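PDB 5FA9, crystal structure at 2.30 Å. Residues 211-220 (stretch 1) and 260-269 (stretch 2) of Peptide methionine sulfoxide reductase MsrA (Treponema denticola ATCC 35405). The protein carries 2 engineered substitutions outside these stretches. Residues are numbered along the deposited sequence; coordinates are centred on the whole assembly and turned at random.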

# COMPACT_ATOMS: atom_id res chain seq x y z
N VAL B 211 -19.52 -10.47 20.51
CA VAL B 211 -19.45 -11.90 20.29
C VAL B 211 -20.74 -12.46 19.68
O VAL B 211 -21.82 -11.90 19.87
CB VAL B 211 -19.13 -12.60 21.64
CG1 VAL B 211 -20.17 -13.66 22.01
CG2 VAL B 211 -17.72 -13.18 21.63
N ASP B 212 -20.61 -13.55 18.93
CA ASP B 212 -21.77 -14.24 18.37
C ASP B 212 -22.65 -14.74 19.51
O ASP B 212 -22.22 -15.52 20.36
CB ASP B 212 -21.32 -15.41 17.48
CG ASP B 212 -22.46 -15.98 16.64
OD1 ASP B 212 -23.64 -15.78 16.99
OD2 ASP B 212 -22.16 -16.64 15.62
N ILE B 213 -23.90 -14.29 19.52
CA ILE B 213 -24.83 -14.61 20.60
C ILE B 213 -25.22 -16.09 20.60
O ILE B 213 -25.78 -16.59 21.57
CB ILE B 213 -26.10 -13.74 20.51
CG1 ILE B 213 -26.81 -13.67 21.87
CG2 ILE B 213 -27.03 -14.24 19.41
CD1 ILE B 213 -27.73 -12.48 22.01
N THR B 214 -24.92 -16.80 19.51
CA THR B 214 -25.29 -18.20 19.39
C THR B 214 -24.12 -19.16 19.63
O THR B 214 -24.34 -20.32 19.98
CB THR B 214 -25.89 -18.50 18.00
OG1 THR B 214 -24.88 -18.35 16.99
CG2 THR B 214 -27.05 -17.57 17.70
N THR B 215 -22.89 -18.69 19.44
CA THR B 215 -21.73 -19.56 19.55
C THR B 215 -20.68 -19.05 20.53
O THR B 215 -19.92 -19.83 21.10
CB THR B 215 -21.04 -19.76 18.18
OG1 THR B 215 -20.46 -18.52 17.75
CG2 THR B 215 -22.04 -20.23 17.14
N GLY B 216 -20.65 -17.74 20.74
CA GLY B 216 -19.69 -17.15 21.65
C GLY B 216 -18.38 -16.75 20.99
O GLY B 216 -17.45 -16.30 21.66
N LYS B 217 -18.30 -16.92 19.67
CA LYS B 217 -17.11 -16.54 18.92
C LYS B 217 -17.08 -15.04 18.63
O LYS B 217 -18.08 -14.48 18.18
CB LYS B 217 -17.04 -17.33 17.61
CG LYS B 217 -15.83 -17.01 16.75
CD LYS B 217 -15.72 -17.97 15.57
CE LYS B 217 -14.74 -17.45 14.53
NZ LYS B 217 -14.67 -18.36 13.35
N PRO B 218 -15.94 -14.39 18.89
CA PRO B 218 -15.75 -12.96 18.63
C PRO B 218 -15.98 -12.59 17.17
O PRO B 218 -15.48 -13.28 16.28
CB PRO B 218 -14.30 -12.71 19.04
CG PRO B 218 -14.01 -13.78 20.04
CD PRO B 218 -14.76 -14.98 19.55
N LEU B 219 -16.71 -11.51 16.93
CA LEU B 219 -17.03 -11.09 15.57
C LEU B 219 -16.54 -9.68 15.27
O LEU B 219 -16.05 -9.40 14.18
CB LEU B 219 -18.54 -11.18 15.32
CG LEU B 219 -19.18 -12.56 15.48
CD1 LEU B 219 -20.69 -12.46 15.33
CD2 LEU B 219 -18.59 -13.54 14.48
N PHE B 220 -16.68 -8.78 16.25
CA PHE B 220 -16.29 -7.39 16.05
C PHE B 220 -15.62 -6.80 17.29
O PHE B 220 -15.84 -7.26 18.41
CB PHE B 220 -17.51 -6.55 15.67
CG PHE B 220 -18.16 -6.97 14.39
CD1 PHE B 220 -17.68 -6.52 13.17
CD2 PHE B 220 -19.25 -7.83 14.39
CE1 PHE B 220 -18.28 -6.91 11.98
CE2 PHE B 220 -19.85 -8.22 13.21
CZ PHE B 220 -19.36 -7.76 12.01
N VAL B 260 -22.80 -13.16 7.46
CA VAL B 260 -23.13 -14.30 8.32
C VAL B 260 -21.89 -14.81 9.04
O VAL B 260 -20.78 -14.71 8.53
CB VAL B 260 -23.77 -15.46 7.51
CG1 VAL B 260 -25.10 -15.04 6.92
CG2 VAL B 260 -22.82 -15.95 6.43
N SER B 261 -22.09 -15.33 10.25
CA SER B 261 -21.00 -15.91 11.02
C SER B 261 -20.44 -17.13 10.30
O SER B 261 -21.20 -18.00 9.87
CB SER B 261 -21.47 -16.30 12.42
OG SER B 261 -21.91 -15.16 13.14
N LYS B 262 -19.13 -17.19 10.15
CA LYS B 262 -18.51 -18.31 9.44
C LYS B 262 -18.68 -19.61 10.22
O LYS B 262 -18.92 -20.67 9.64
CB LYS B 262 -17.03 -18.04 9.19
CG LYS B 262 -16.35 -19.16 8.41
CD LYS B 262 -14.95 -18.78 7.96
CE LYS B 262 -14.38 -19.86 7.06
NZ LYS B 262 -13.34 -19.32 6.14
N THR B 263 -18.54 -19.53 11.54
CA THR B 263 -18.68 -20.70 12.39
C THR B 263 -20.15 -21.01 12.65
O THR B 263 -20.64 -22.09 12.32
CB THR B 263 -17.96 -20.51 13.74
OG1 THR B 263 -16.55 -20.37 13.51
CG2 THR B 263 -18.20 -21.71 14.64
N GLY B 264 -20.85 -20.04 13.24
CA GLY B 264 -22.28 -20.18 13.50
C GLY B 264 -23.10 -20.44 12.26
O GLY B 264 -23.78 -21.47 12.16
N GLY B 265 -23.05 -19.52 11.31
CA GLY B 265 -23.92 -19.56 10.15
C GLY B 265 -25.09 -18.63 10.36
O GLY B 265 -25.91 -18.41 9.47
N ALA B 266 -25.15 -18.06 11.56
CA ALA B 266 -26.23 -17.16 11.94
C ALA B 266 -26.19 -15.85 11.17
O ALA B 266 -25.11 -15.32 10.89
CB ALA B 266 -26.19 -16.89 13.44
N HIS B 267 -27.36 -15.34 10.82
CA HIS B 267 -27.47 -14.06 10.14
C HIS B 267 -27.09 -12.91 11.08
O HIS B 267 -27.55 -12.85 12.22
CB HIS B 267 -28.89 -13.85 9.61
CG HIS B 267 -29.15 -12.46 9.11
ND1 HIS B 267 -28.67 -12.00 7.91
CD2 HIS B 267 -29.85 -11.44 9.65
CE1 HIS B 267 -29.05 -10.75 7.73
NE2 HIS B 267 -29.77 -10.38 8.77
N LEU B 268 -26.24 -12.02 10.59
CA LEU B 268 -25.77 -10.90 11.39
C LEU B 268 -26.29 -9.57 10.86
O LEU B 268 -26.71 -8.70 11.62
CB LEU B 268 -24.24 -10.88 11.44
CG LEU B 268 -23.59 -12.17 11.94
CD1 LEU B 268 -22.08 -12.04 11.92
CD2 LEU B 268 -24.08 -12.51 13.34
N GLY B 269 -26.26 -9.42 9.54
CA GLY B 269 -26.72 -8.20 8.90
C GLY B 269 -26.19 -8.06 7.48
O GLY B 269 -26.10 -9.04 6.75
O HOH W 1 -19.61 -17.56 15.24

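Two strand-connecting loops that lie far apart in sequence can pack together by letting a few buried polar side chains organise both the loops and the space between them. The pair of loops in this methionine sulfoxide reductase illustrates the principle in a small area, with 382 Å² buried in total. Each segment leaves one strand, turns, and enters another, and in each the loop is closed by a backbone hydrogen bond: Asp 212 N to Lys 217 O at 2.8 Å in the first, Ser 261 N to Ala 266 O at 3.1 Å in the second.

Along the second segment, Val 260 is out of reach and the contact begins at Ser 261. Its side chain, with chi1 in the m well, points toward the first segment, and OG donates a hydrogen bond to Asp 212 OD2 at 2.9 Å. The other carboxylate oxygen serves its own loop: Asp 212 OD1 accepts from Thr 214 N at 3.0 Å and from Thr 214 OG1 at 2.9 Å. Asp 212 thus bonds within its own loop through OD1, while OD2 takes the direct bond from the neighbouring loop and also a water that touches both loops. Ser 261 OG also lies 3.7 Å from Leu 219 CD1, so the polar link sits directly beside an apolar one.

Lys 262 contributes little, since the end of its side chain leads away. Thr 263 instead meets Lys 217, whose chain is extended, with all four chi angles t. That reach brings Lys 217 NZ to Thr 263 OG1, to which it donates a hydrogen bond of 2.8 Å; the amine is also bonded elsewhere in the structure.

At Gly 264 the closeness of the loops becomes a constraint. Its CA lies 3.6 Å from Thr 215 CG2 and 4.1 Å from Asp 212 OD2, and an ideal CB would fall 2.8 Å from that same Asp 212 OD2, a clash. The absence of a side chain leaves room for the carboxylate. Water 1 joins the group here, donating to Asp 212 OD2 at 2.7 Å, bonding to Thr 215 OG1 at 2.8 Å and weakly accepting from Gly 264 N at 3.4 Å. Gly 265 makes no contact; its positive phi of 99° would jam a CB against the preceding carbonyl.

Beyond the turn the contact becomes largely apolar. Ala 266 CB approaches Thr 214 OG1 at 4.1 Å, His 267 is out of reach, and Leu 268 CD1 packs against Leu 219 CD1 at 3.7 Å. Both leucines are in the mt rotamer, and their CD1 methyls meet beside the Asp 212–Ser 261 link.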